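Local coordinates for ribokinase RBSK (PDB 3GO6), which probably phosphorylates D-ribose at O-5 with ATP and a divalent cation, giving D-ribose 5-phosphate, and is a homodimeric member of the PfkB carbohydrate kinase family, at residues A60-A65 with M173-P178; V214-V219 with D248-V253; N257-P262 with A266-A271. All blocks are in the same frame, centred on the assembly; numbering follows the deposited sequence.

In the fold
Reading from the N terminus, contact 1 comes first. It brings helix 58-68 to the end of strand 171-175 and closes a loop of 107 residues. Contact 2 then sets helix 246-257 against strand 212-216, closing a loop of 28 residues that includes strands 222-226 and 229-233. Contact 3 closes the short turn from helix 246-257 into helix 265-282. The three loops run in series; none nests or crosses. Contacts 1 and 2 reach the same eight-stranded sheet and both touch the ribose. They meet where Asn61 and Gln62 hydrogen-bond to Asp248. Met173 of contact 1 packs on Trp258 of contact 3. Helix 246-257 leads directly from contact 2 into contact 3.

Contact 1. Residues A60-A65 with M173-P178; sequences ANQAVA and MVNASP. With RIB (alpha-D-ribofuranose), chain C.
Gln62 reaches from helix 58-68 to the amide of Asn175 at the end of strand 171-175. Its CB points toward the strand. CG lies anti to the carbonyl carbon (chi1 -68°), and the chain runs on extended. This carries the amide out to the strand. CD packs on the methyl of Ala251 in helix 246-257. OE1 is hydrogen-bonded to Gln150 NE2. NE2 is hydrogen-bonded to Asp248 OD1 and is the atom that meets Asn175. Gln62 NE2 lies 3.9 Å from Asn175 CB and 3.7 Å from Asn175 CG. The two amide planes are turned 51° apart. Asn175 reaches back with CG anti to its backbone N. The contact is small and buried close to the centre of the chain. It joins the sugar-binding end of the helix to the large central sheet of the ribokinase fold. Beyond the strand, Ser177 and Pro178, which follows a cis peptide, pack on Thr45 and Leu47 of the second subunit. Next to Gln62, Asn61 faces the sugar. Asn61 ND2 donates to O3 of the ribose at 2.9 Å, with a bent N-H...O angle of 140°, and is also hydrogen-bonded to Asp248 OD2. Two consecutive helix residues thus bring amide nitrogens to both carboxylate oxygens of Asp248, the predicted proton acceptor. This is consistent with Gln62 and Asn61 fixing the rotation of that carboxylate beside the substrate.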
ATOM      1  N   ALA A  60     -17.557   6.504  -3.414  1.00 11.79           N
ATOM      2  CA  ALA A  60     -18.200   5.310  -2.867  1.00 11.78           C
ATOM      3  C   ALA A  60     -18.530   5.523  -1.382  1.00 11.65           C
ATOM      4  O   ALA A  60     -19.641   5.220  -0.946  1.00 12.28           O
ATOM      5  CB  ALA A  60     -17.273   4.111  -3.037  1.00 11.23           C
ATOM      6  N   ASN A  61     -17.567   6.028  -0.614  1.00 11.41           N
ATOM      7  CA  ASN A  61     -17.759   6.250   0.830  1.00 11.60           C
ATOM      8  C   ASN A  61     -18.892   7.234   1.096  1.00 11.74           C
ATOM      9  O   ASN A  61     -19.691   7.043   2.025  1.00 11.43           O
ATOM     10  CB  ASN A  61     -16.492   6.823   1.492  1.00 11.93           C
ATOM     11  CG  ASN A  61     -15.326   5.869   1.486  1.00 13.51           C
ATOM     12  OD1 ASN A  61     -15.486   4.676   1.242  1.00 14.97           O
ATOM     13  ND2 ASN A  61     -14.133   6.394   1.781  1.00 12.16           N
ATOM     14  N   GLN A  62     -18.947   8.305   0.297  1.00 11.71           N
ATOM     15  CA  GLN A  62     -19.996   9.316   0.473  1.00 11.68           C
ATOM     16  C   GLN A  62     -21.375   8.774   0.092  1.00 11.64           C
ATOM     17  O   GLN A  62     -22.366   9.065   0.766  1.00 11.52           O
ATOM     18  CB  GLN A  62     -19.655  10.604  -0.279  1.00 11.71           C
ATOM     19  CG  GLN A  62     -18.446  11.282   0.377  1.00 11.76           C
ATOM     20  CD  GLN A  62     -17.936  12.491  -0.339  1.00 11.35           C
ATOM     21  OE1 GLN A  62     -18.594  13.041  -1.202  1.00 12.98           O
ATOM     22  NE2 GLN A  62     -16.721  12.918   0.028  1.00 11.71           N
ATOM     23  N   ALA A  63     -21.427   7.952  -0.956  1.00 11.33           N
ATOM     24  CA  ALA A  63     -22.673   7.300  -1.366  1.00 10.69           C
ATOM     25  C   ALA A  63     -23.173   6.349  -0.273  1.00 10.99           C
ATOM     26  O   ALA A  63     -24.372   6.348   0.061  1.00 12.26           O
ATOM     27  CB  ALA A  63     -22.457   6.551  -2.715  1.00 10.37           C
ATOM     28  N   VAL A  64     -22.272   5.550   0.291  1.00 10.93           N
ATOM     29  CA  VAL A  64     -22.605   4.609   1.366  1.00 12.45           C
ATOM     30  C   VAL A  64     -23.130   5.333   2.622  1.00 12.41           C
ATOM     31  O   VAL A  64     -24.145   4.939   3.213  1.00 11.78           O
ATOM     32  CB  VAL A  64     -21.417   3.689   1.711  1.00 11.73           C
ATOM     33  CG1 VAL A  64     -21.673   2.939   3.011  1.00 15.90           C
ATOM     34  CG2 VAL A  64     -21.155   2.675   0.549  1.00 13.34           C
ATOM     35  N   ALA A  65     -22.460   6.413   3.001  1.00 12.48           N
ATOM     36  CA  ALA A  65     -22.908   7.218   4.146  1.00 13.20           C
ATOM     37  C   ALA A  65     -24.284   7.854   3.914  1.00 13.69           C
ATOM     38  O   ALA A  65     -25.149   7.841   4.812  1.00 14.55           O
ATOM     39  CB  ALA A  65     -21.863   8.289   4.497  1.00 12.02           C
ATOM     40  N   MET A 173     -23.466  20.103  -4.719  1.00 17.72           N
ATOM     41  CA  MET A 173     -22.656  19.983  -3.511  1.00 16.75           C
ATOM     42  C   MET A 173     -21.308  19.359  -3.864  1.00 16.47           C
ATOM     43  O   MET A 173     -21.250  18.240  -4.406  1.00 16.86           O
ATOM     44  CB  MET A 173     -23.423  19.146  -2.473  1.00 16.48           C
ATOM     45  CG  MET A 173     -22.733  19.017  -1.089  1.00 16.82           C
ATOM     46  SD  MET A 173     -23.697  18.054   0.111  1.00 17.91           S
ATOM     47  CE  MET A 173     -25.006  19.215   0.511  1.00 15.32           C
ATOM     48  N   VAL A 174     -20.228  20.083  -3.583  1.00 15.24           N
ATOM     49  CA  VAL A 174     -18.891  19.668  -3.967  1.00 15.45           C
ATOM     50  C   VAL A 174     -18.036  19.484  -2.730  1.00 15.85           C
ATOM     51  O   VAL A 174     -17.920  20.386  -1.890  1.00 15.59           O
ATOM     52  CB  VAL A 174     -18.214  20.694  -4.938  1.00 16.01           C
ATOM     53  CG1 VAL A 174     -16.784  20.256  -5.325  1.00 15.98           C
ATOM     54  CG2 VAL A 174     -19.076  20.892  -6.182  1.00 15.72           C
ATOM     55  N   ASN A 175     -17.466  18.290  -2.595  1.00 15.49           N
ATOM     56  CA  ASN A 175     -16.397  18.093  -1.623  1.00 14.94           C
ATOM     57  C   ASN A 175     -15.114  18.473  -2.322  1.00 15.15           C
ATOM     58  O   ASN A 175     -14.638  17.741  -3.203  1.00 15.27           O
ATOM     59  CB  ASN A 175     -16.382  16.638  -1.132  1.00 14.72           C
ATOM     60  CG  ASN A 175     -15.277  16.367  -0.146  1.00 16.01           C
ATOM     61  OD1 ASN A 175     -14.823  17.272   0.590  1.00 17.64           O
ATOM     62  ND2 ASN A 175     -14.824  15.132  -0.121  1.00 10.64           N
ATOM     63  N   ALA A 176     -14.562  19.637  -1.962  1.00 15.02           N
ATOM     64  CA  ALA A 176     -13.383  20.184  -2.653  1.00 15.46           C
ATOM     65  C   ALA A 176     -12.091  19.484  -2.227  1.00 15.93           C
ATOM     66  O   ALA A 176     -11.197  20.103  -1.653  1.00 15.24           O
ATOM     67  CB  ALA A 176     -13.278  21.717  -2.406  1.00 15.18           C
ATOM     68  N   SER A 177     -11.996  18.188  -2.530  1.00 15.83           N
ATOM     69  CA  SER A 177     -10.879  17.365  -2.106  1.00 16.38           C
ATOM     70  C   SER A 177     -10.627  16.332  -3.217  1.00 16.97           C
ATOM     71  O   SER A 177     -11.583  15.744  -3.721  1.00 17.07           O
ATOM     72  CB  SER A 177     -11.245  16.672  -0.786  1.00 15.85           C
ATOM     73  OG  SER A 177     -10.189  15.885  -0.266  1.00 17.45           O
ATOM     74  N   PRO A 178      -9.358  16.135  -3.630  1.00 18.01           N
ATOM     75  CA  PRO A 178      -8.150  16.805  -3.143  1.00 18.75           C
ATOM     76  C   PRO A 178      -8.055  18.220  -3.685  1.00 19.70           C
ATOM     77  O   PRO A 178      -8.735  18.546  -4.662  1.00 18.79           O
ATOM     78  CB  PRO A 178      -7.011  15.987  -3.741  1.00 19.01           C
ATOM     79  CG  PRO A 178      -7.646  14.860  -4.498  1.00 19.73           C
ATOM     80  CD  PRO A 178      -9.061  15.163  -4.698  1.00 18.35           C
TER
HETATM   81  O5  RIB C 305     -11.632   9.940   2.422  1.00 20.44           O
HETATM   82  C5  RIB C 305     -10.981   8.649   2.442  1.00 21.84           C
HETATM   83  C4  RIB C 305     -10.983   8.067   1.017  1.00 19.40           C
HETATM   84  O4  RIB C 305     -10.071   8.844   0.213  1.00 19.95           O
HETATM   85  C3  RIB C 305     -10.449   6.647   0.942  1.00 18.03           C
HETATM   86  O3  RIB C 305     -11.476   5.625   0.915  1.00 15.22           O
HETATM   87  C2  RIB C 305      -9.574   6.644  -0.298  1.00 16.98           C
HETATM   88  O2  RIB C 305     -10.038   5.706  -1.277  1.00 17.87           O
HETATM   89  C1  RIB C 305      -9.539   8.064  -0.844  1.00 17.44           C
HETATM   90  O1  RIB C 305     -10.392   8.224  -1.985  1.00 15.84           O

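Contact 2. Residues V214-V219 with D248-V253; sequences VITLGV and DVFAGV. With RIB (alpha-D-ribofuranose), chain C.
Phe250 presents one ring face to Thr216 and an edge to Val214. Thr216 CG2 stands 3.8 Å from the ring centroid and 15° off the ring normal. This is a CH-pi contact over the face, displaced slightly toward the CE2 side. Val214 CG1 comes in near the ring plane instead, 3.6 Å from Phe250 CZ. The ring reaches the strand because CG of Phe250 is anti to its backbone N (chi1 179°). The Thr216 and Phe250 side chains run antiparallel alongside each other. Thr216 turns its methyl to the ring, while OG1 makes a weak hydrogen bond to Ala198 O on the neighbouring strand. In the alpha/beta fold of the ribokinase family, this packs helix 246-257 on one side of the central sheet, at strand 212-216. Ala275 of helix 265-282 and Ala222 of strand 222-226 also touch Phe250. Thr216 to Val219, at the strand end and in the loop after it, are predicted to bind ATP. Toward the N-terminal end of the same helix, Asp248 faces the sugar. The ribose O5 donates to Asp248 OD2 over a short 2.5 Å, and O5 is the oxygen expected to receive the phosphoryl group.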
ATOM      1  N   VAL A 214     -19.018  25.112   3.777  1.00 17.62           N
ATOM      2  CA  VAL A 214     -19.015  24.266   4.974  1.00 16.88           C
ATOM      3  C   VAL A 214     -17.589  23.808   5.202  1.00 17.31           C
ATOM      4  O   VAL A 214     -17.060  22.956   4.470  1.00 17.26           O
ATOM      5  CB  VAL A 214     -19.978  23.051   4.836  1.00 16.92           C
ATOM      6  CG1 VAL A 214     -19.941  22.177   6.098  1.00 15.88           C
ATOM      7  CG2 VAL A 214     -21.417  23.517   4.567  1.00 15.62           C
ATOM      8  N   ILE A 215     -16.939  24.386   6.200  1.00 17.40           N
ATOM      9  CA  ILE A 215     -15.532  24.112   6.417  1.00 18.18           C
ATOM     10  C   ILE A 215     -15.408  23.205   7.633  1.00 18.68           C
ATOM     11  O   ILE A 215     -15.704  23.610   8.750  1.00 19.07           O
ATOM     12  CB  ILE A 215     -14.681  25.403   6.591  1.00 18.54           C
ATOM     13  CG1 ILE A 215     -14.815  26.336   5.380  1.00 20.11           C
ATOM     14  CG2 ILE A 215     -13.205  25.067   6.784  1.00 18.47           C
ATOM     15  CD1 ILE A 215     -15.940  27.345   5.561  1.00 24.23           C
ATOM     16  N   THR A 216     -14.979  21.967   7.413  1.00 18.74           N
ATOM     17  CA  THR A 216     -14.903  20.998   8.495  1.00 18.40           C
ATOM     18  C   THR A 216     -13.659  21.275   9.339  1.00 19.12           C
ATOM     19  O   THR A 216     -12.626  21.691   8.820  1.00 18.89           O
ATOM     20  CB  THR A 216     -14.867  19.554   7.954  1.00 18.77           C
ATOM     21  OG1 THR A 216     -13.760  19.429   7.057  1.00 18.12           O
ATOM     22  CG2 THR A 216     -16.186  19.226   7.202  1.00 16.85           C
ATOM     23  N   LEU A 217     -13.783  21.039  10.639  1.00 20.27           N
ATOM     24  CA  LEU A 217     -12.777  21.421  11.622  1.00 22.52           C
ATOM     25  C   LEU A 217     -12.384  20.221  12.490  1.00 23.95           C
ATOM     26  O   LEU A 217     -12.106  20.385  13.675  1.00 24.09           O
ATOM     27  CB  LEU A 217     -13.353  22.515  12.540  1.00 22.38           C
ATOM     28  CG  LEU A 217     -13.860  23.811  11.914  1.00 23.38           C
ATOM     29  CD1 LEU A 217     -14.575  24.640  12.980  1.00 24.86           C
ATOM     30  CD2 LEU A 217     -12.714  24.605  11.260  1.00 23.20           C
ATOM     31  N   GLY A 218     -12.382  19.020  11.919  1.00 25.23           N
ATOM     32  CA  GLY A 218     -12.068  17.823  12.704  1.00 27.36           C
ATOM     33  C   GLY A 218     -13.016  17.733  13.886  1.00 28.87           C
ATOM     34  O   GLY A 218     -14.229  17.761  13.695  1.00 29.87           O
ATOM     35  N   VAL A 219     -12.474  17.678  15.108  1.00 30.07           N
ATOM     36  CA  VAL A 219     -13.285  17.496  16.339  1.00 30.62           C
ATOM     37  C   VAL A 219     -14.152  18.677  16.763  1.00 30.77           C
ATOM     38  O   VAL A 219     -15.101  18.510  17.530  1.00 31.38           O
ATOM     39  CB  VAL A 219     -12.411  17.037  17.567  1.00 31.03           C
ATOM     40  CG1 VAL A 219     -11.573  15.805  17.211  1.00 30.45           C
ATOM     41  CG2 VAL A 219     -11.522  18.187  18.089  1.00 32.42           C
ATOM     42  N   ASP A 248     -15.753  11.807   4.640  1.00 13.61           N
ATOM     43  CA  ASP A 248     -16.695  11.273   3.635  1.00 13.51           C
ATOM     44  C   ASP A 248     -18.039  11.008   4.263  1.00 13.05           C
ATOM     45  O   ASP A 248     -19.069  11.221   3.637  1.00 12.87           O
ATOM     46  CB  ASP A 248     -16.157   9.971   3.028  1.00 13.83           C
ATOM     47  CG  ASP A 248     -14.922  10.202   2.182  1.00 16.28           C
ATOM     48  OD1 ASP A 248     -14.795  11.321   1.616  1.00 16.40           O
ATOM     49  OD2 ASP A 248     -14.065   9.285   2.108  1.00 18.30           O
ATOM     50  N   VAL A 249     -18.031  10.524   5.507  1.00 12.89           N
ATOM     51  CA  VAL A 249     -19.281  10.332   6.253  1.00 12.70           C
ATOM     52  C   VAL A 249     -19.996  11.671   6.453  1.00 13.39           C
ATOM     53  O   VAL A 249     -21.188  11.805   6.167  1.00 13.88           O
ATOM     54  CB  VAL A 249     -19.060   9.598   7.614  1.00 12.81           C
ATOM     55  CG1 VAL A 249     -20.383   9.532   8.394  1.00 13.16           C
ATOM     56  CG2 VAL A 249     -18.532   8.158   7.378  1.00 12.17           C
ATOM     57  N   PHE A 250     -19.262  12.677   6.928  1.00 13.51           N
ATOM     58  CA  PHE A 250     -19.840  14.026   7.077  1.00 13.25           C
ATOM     59  C   PHE A 250     -20.506  14.474   5.763  1.00 12.96           C
ATOM     60  O   PHE A 250     -21.657  14.920   5.769  1.00 13.17           O
ATOM     61  CB  PHE A 250     -18.742  15.007   7.523  1.00 13.06           C
ATOM     62  CG  PHE A 250     -19.218  16.437   7.683  1.00 14.05           C
ATOM     63  CD1 PHE A 250     -19.473  16.952   8.962  1.00 16.10           C
ATOM     64  CD2 PHE A 250     -19.384  17.268   6.569  1.00 14.01           C
ATOM     65  CE1 PHE A 250     -19.915  18.279   9.130  1.00 14.28           C
ATOM     66  CE2 PHE A 250     -19.831  18.593   6.715  1.00 16.64           C
ATOM     67  CZ  PHE A 250     -20.093  19.100   8.011  1.00 15.14           C
ATOM     68  N   ALA A 251     -19.806  14.317   4.636  1.00 14.02           N
ATOM     69  CA  ALA A 251     -20.297  14.813   3.341  1.00 13.56           C
ATOM     70  C   ALA A 251     -21.544  14.066   2.879  1.00 13.99           C
ATOM     71  O   ALA A 251     -22.519  14.684   2.413  1.00 13.34           O
ATOM     72  CB  ALA A 251     -19.198  14.729   2.285  1.00 14.22           C
ATOM     73  N   GLY A 252     -21.522  12.737   3.010  1.00 13.33           N
ATOM     74  CA  GLY A 252     -22.662  11.915   2.575  1.00 13.22           C
ATOM     75  C   GLY A 252     -23.890  12.204   3.408  1.00 13.49           C
ATOM     76  O   GLY A 252     -25.012  12.296   2.881  1.00 14.33           O
ATOM     77  N   VAL A 253     -23.694  12.345   4.716  1.00 13.44           N
ATOM     78  CA  VAL A 253     -24.813  12.703   5.613  1.00 14.03           C
ATOM     79  C   VAL A 253     -25.344  14.120   5.347  1.00 14.39           C
ATOM     80  O   VAL A 253     -26.566  14.350   5.399  1.00 14.78           O
ATOM     81  CB  VAL A 253     -24.436  12.519   7.103  1.00 14.48           C
ATOM     82  CG1 VAL A 253     -25.558  13.053   8.033  1.00 15.59           C
ATOM     83  CG2 VAL A 253     -24.170  11.055   7.365  1.00 13.06           C
TER
HETATM   84  O5  RIB C 305     -11.632   9.940   2.422  1.00 20.44           O
HETATM   85  C5  RIB C 305     -10.981   8.649   2.442  1.00 21.84           C
HETATM   86  C4  RIB C 305     -10.983   8.067   1.017  1.00 19.40           C
HETATM   87  O4  RIB C 305     -10.071   8.844   0.213  1.00 19.95           O
HETATM   88  C3  RIB C 305     -10.449   6.647   0.942  1.00 18.03           C
HETATM   89  O3  RIB C 305     -11.476   5.625   0.915  1.00 15.22           O
HETATM   90  C2  RIB C 305      -9.574   6.644  -0.298  1.00 16.98           C
HETATM   91  O2  RIB C 305     -10.038   5.706  -1.277  1.00 17.87           O
HETATM   92  C1  RIB C 305      -9.539   8.064  -0.844  1.00 17.44           C
HETATM   93  O1  RIB C 305     -10.392   8.224  -1.985  1.00 15.84           O

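Contact 3. Residues N257-P262 with A266-A271; sequences NWPRNP and AERLRA
Arg270 NH1 donates to Asn257 OD1 at 2.9 Å, with a bent N-H...O angle of 134°. The oxygen sits 31° out of the guanidinium plane. Two waters lie at the guanidinium edge, in its plane. One accepts from NH1 and donates to the carbonyl oxygens of Asn257 and Glu267; the other joins Arg270 NH2 to Asn257 OD1. Asn257 ND2 is held separately, by Val253 O. Arg268 makes a weak bond from NH1 to Pro262 O at 2.7 Å, while its NE forms a salt bridge with Asp228. These contacts fold the turn between helices 246-257 and 265-282 back onto the first turns of the second helix, in an alpha-alpha hairpin at the periphery of the chain. Around these bonds, Arg268 CG lies over a face of Trp258, 4.0 Å from the centroid of the six-membered ring. Arg268 CD comes 3.4 Å from Trp258 CZ2; beyond it the chain bends at chi3 (-78°), which directs NE and the guanidinium. Pro259 CD covers the same face of the indole. Pro259 CG rests 3.7 Å from Glu267 CB. Ala271 CB is 3.8 Å from Trp258 CE3 and equally close to Asn257 CB. His212 meets the indole edge-to-face.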
ATOM      1  N   ASN A 257     -29.303  15.086   4.010  1.00 20.37           N
ATOM      2  CA  ASN A 257     -30.135  15.972   4.856  1.00 21.34           C
ATOM      3  C   ASN A 257     -30.326  17.403   4.372  1.00 21.94           C
ATOM      4  O   ASN A 257     -31.098  18.164   4.974  1.00 22.76           O
ATOM      5  CB  ASN A 257     -29.573  15.986   6.286  1.00 20.78           C
ATOM      6  CG  ASN A 257     -29.789  14.675   6.997  1.00 20.75           C
ATOM      7  OD1 ASN A 257     -30.861  14.438   7.544  1.00 23.30           O
ATOM      8  ND2 ASN A 257     -28.792  13.799   6.968  1.00 18.29           N
ATOM      9  N   TRP A 258     -29.626  17.787   3.309  1.00 22.29           N
ATOM     10  CA  TRP A 258     -29.710  19.132   2.778  1.00 23.75           C
ATOM     11  C   TRP A 258     -31.054  19.386   2.065  1.00 25.45           C
ATOM     12  O   TRP A 258     -31.476  18.566   1.247  1.00 25.49           O
ATOM     13  CB  TRP A 258     -28.577  19.386   1.796  1.00 22.98           C
ATOM     14  CG  TRP A 258     -28.236  20.844   1.639  1.00 21.93           C
ATOM     15  CD1 TRP A 258     -28.645  21.684   0.641  1.00 22.45           C
ATOM     16  CD2 TRP A 258     -27.391  21.624   2.502  1.00 21.42           C
ATOM     17  NE1 TRP A 258     -28.112  22.945   0.834  1.00 21.83           N
ATOM     18  CE2 TRP A 258     -27.346  22.934   1.973  1.00 21.26           C
ATOM     19  CE3 TRP A 258     -26.685  21.345   3.682  1.00 20.53           C
ATOM     20  CZ2 TRP A 258     -26.594  23.950   2.558  1.00 21.51           C
ATOM     21  CZ3 TRP A 258     -25.945  22.356   4.268  1.00 21.67           C
ATOM     22  CH2 TRP A 258     -25.916  23.650   3.717  1.00 22.45           C
ATOM     23  N   PRO A 259     -31.719  20.529   2.358  1.00 27.03           N
ATOM     24  CA  PRO A 259     -33.032  20.807   1.723  1.00 28.87           C
ATOM     25  C   PRO A 259     -32.919  21.161   0.229  1.00 30.46           C
ATOM     26  O   PRO A 259     -31.853  21.533  -0.224  1.00 30.20           O
ATOM     27  CB  PRO A 259     -33.515  22.045   2.485  1.00 28.52           C
ATOM     28  CG  PRO A 259     -32.243  22.747   2.869  1.00 27.47           C
ATOM     29  CD  PRO A 259     -31.314  21.618   3.268  1.00 26.63           C
ATOM     30  N   ARG A 260     -34.025  21.083  -0.514  1.00 33.70           N
ATOM     31  CA  ARG A 260     -34.087  21.582  -1.908  1.00 36.68           C
ATOM     32  C   ARG A 260     -33.937  23.108  -1.967  1.00 37.12           C
ATOM     33  O   ARG A 260     -34.337  23.804  -1.026  1.00 37.17           O
ATOM     34  CB  ARG A 260     -35.385  21.134  -2.582  1.00 36.83           C
ATOM     35  CG  ARG A 260     -35.643  19.603  -2.467  1.00 39.59           C
ATOM     36  CD  ARG A 260     -36.825  19.136  -3.324  1.00 40.72           C
ATOM     37  NE  ARG A 260     -37.391  17.872  -2.839  1.00 47.89           N
ATOM     38  CZ  ARG A 260     -38.157  17.053  -3.563  1.00 51.35           C
ATOM     39  NH1 ARG A 260     -38.454  17.341  -4.832  1.00 52.55           N
ATOM     40  NH2 ARG A 260     -38.623  15.929  -3.020  1.00 52.79           N
ATOM     41  N   ASN A 261     -33.333  23.617  -3.048  1.00 37.87           N
ATOM     42  CA  ASN A 261     -33.091  25.062  -3.210  1.00 38.91           C
ATOM     43  C   ASN A 261     -34.427  25.854  -3.178  1.00 39.06           C
ATOM     44  O   ASN A 261     -35.458  25.315  -3.588  1.00 39.35           O
ATOM     45  CB  ASN A 261     -32.351  25.346  -4.526  1.00 39.28           C
ATOM     46  CG  ASN A 261     -30.901  24.817  -4.553  1.00 40.24           C
ATOM     47  OD1 ASN A 261     -30.174  24.840  -3.546  1.00 38.29           O
ATOM     48  ND2 ASN A 261     -30.464  24.384  -5.748  1.00 41.19           N
ATOM     49  N   PRO A 262     -34.430  27.107  -2.656  1.00 38.85           N
ATOM     50  CA  PRO A 262     -33.325  27.883  -2.073  1.00 38.47           C
ATOM     51  C   PRO A 262     -33.026  27.434  -0.649  1.00 37.96           C
ATOM     52  O   PRO A 262     -31.939  27.708  -0.139  1.00 37.82           O
ATOM     53  CB  PRO A 262     -33.859  29.329  -2.056  1.00 38.24           C
ATOM     54  CG  PRO A 262     -35.221  29.290  -2.715  1.00 39.31           C
ATOM     55  CD  PRO A 262     -35.695  27.870  -2.608  1.00 39.01           C
ATOM     56  N   ALA A 266     -33.035  26.827   8.880  1.00 29.24           N
ATOM     57  CA  ALA A 266     -33.256  25.824   9.927  1.00 28.52           C
ATOM     58  C   ALA A 266     -32.980  24.420   9.409  1.00 27.93           C
ATOM     59  O   ALA A 266     -32.454  23.574  10.131  1.00 27.27           O
ATOM     60  CB  ALA A 266     -34.668  25.897  10.447  1.00 28.62           C
ATOM     61  N   GLU A 267     -33.384  24.179   8.166  1.00 27.00           N
ATOM     62  CA  GLU A 267     -33.132  22.906   7.503  1.00 26.67           C
ATOM     63  C   GLU A 267     -31.639  22.722   7.245  1.00 25.25           C
ATOM     64  O   GLU A 267     -31.120  21.624   7.409  1.00 24.76           O
ATOM     65  CB  GLU A 267     -33.893  22.836   6.183  1.00 27.32           C
ATOM     66  CG  GLU A 267     -35.404  22.708   6.314  1.00 30.83           C
ATOM     67  CD  GLU A 267     -36.104  23.032   4.998  1.00 34.88           C
ATOM     68  OE1 GLU A 267     -35.835  24.113   4.420  1.00 38.11           O
ATOM     69  OE2 GLU A 267     -36.897  22.197   4.523  1.00 37.10           O
ATOM     70  N   ARG A 268     -30.959  23.792   6.837  1.00 23.94           N
ATOM     71  CA  ARG A 268     -29.507  23.754   6.655  1.00 23.10           C
ATOM     72  C   ARG A 268     -28.767  23.497   7.972  1.00 22.90           C
ATOM     73  O   ARG A 268     -27.843  22.667   8.022  1.00 21.82           O
ATOM     74  CB  ARG A 268     -28.995  25.022   5.969  1.00 22.91           C
ATOM     75  CG  ARG A 268     -29.428  25.122   4.485  1.00 24.19           C
ATOM     76  CD  ARG A 268     -28.752  26.307   3.811  1.00 25.84           C
ATOM     77  NE  ARG A 268     -29.381  27.586   4.160  1.00 26.26           N
ATOM     78  CZ  ARG A 268     -30.382  28.138   3.467  1.00 27.10           C
ATOM     79  NH1 ARG A 268     -30.857  27.535   2.378  1.00 27.63           N
ATOM     80  NH2 ARG A 268     -30.901  29.299   3.853  1.00 25.93           N
ATOM     81  N   LEU A 269     -29.172  24.195   9.039  1.00 21.68           N
ATOM     82  CA  LEU A 269     -28.572  23.963  10.352  1.00 21.81           C
ATOM     83  C   LEU A 269     -28.782  22.517  10.837  1.00 20.84           C
ATOM     84  O   LEU A 269     -27.881  21.922  11.411  1.00 20.67           O
ATOM     85  CB  LEU A 269     -29.080  24.983  11.392  1.00 21.83           C
ATOM     86  CG  LEU A 269     -28.550  24.849  12.826  1.00 22.04           C
ATOM     87  CD1 LEU A 269     -27.037  25.070  12.879  1.00 22.18           C
ATOM     88  CD2 LEU A 269     -29.288  25.817  13.768  1.00 22.91           C
ATOM     89  N   ARG A 270     -29.970  21.962  10.606  1.00 21.11           N
ATOM     90  CA  ARG A 270     -30.247  20.577  10.996  1.00 21.03           C
ATOM     91  C   ARG A 270     -29.339  19.594  10.216  1.00 20.56           C
ATOM     92  O   ARG A 270     -28.827  18.638  10.785  1.00 20.34           O
ATOM     93  CB  ARG A 270     -31.717  20.245  10.764  1.00 21.73           C
ATOM     94  CG  ARG A 270     -32.108  18.829  11.142  1.00 23.86           C
ATOM     95  CD  ARG A 270     -33.433  18.418  10.482  1.00 27.11           C
ATOM     96  NE  ARG A 270     -33.664  16.974  10.606  1.00 29.87           N
ATOM     97  CZ  ARG A 270     -33.340  16.066   9.679  1.00 31.20           C
ATOM     98  NH1 ARG A 270     -32.769  16.429   8.536  1.00 30.11           N
ATOM     99  NH2 ARG A 270     -33.574  14.780   9.903  1.00 31.37           N
ATOM    100  N   ALA A 271     -29.137  19.854   8.924  1.00 19.92           N
ATOM    101  CA  ALA A 271     -28.240  19.021   8.104  1.00 19.72           C
ATOM    102  C   ALA A 271     -26.823  19.077   8.667  1.00 19.23           C
ATOM    103  O   ALA A 271     -26.151  18.048   8.805  1.00 19.31           O
ATOM    104  CB  ALA A 271     -28.268  19.502   6.641  1.00 19.49           C
TER
HETATM  105  O   HOH W   1     -32.189  19.172   7.165  1.00 24.60           O
HETATM  106  O   HOH W   2     -33.287  12.333   8.048  1.00 44.73           O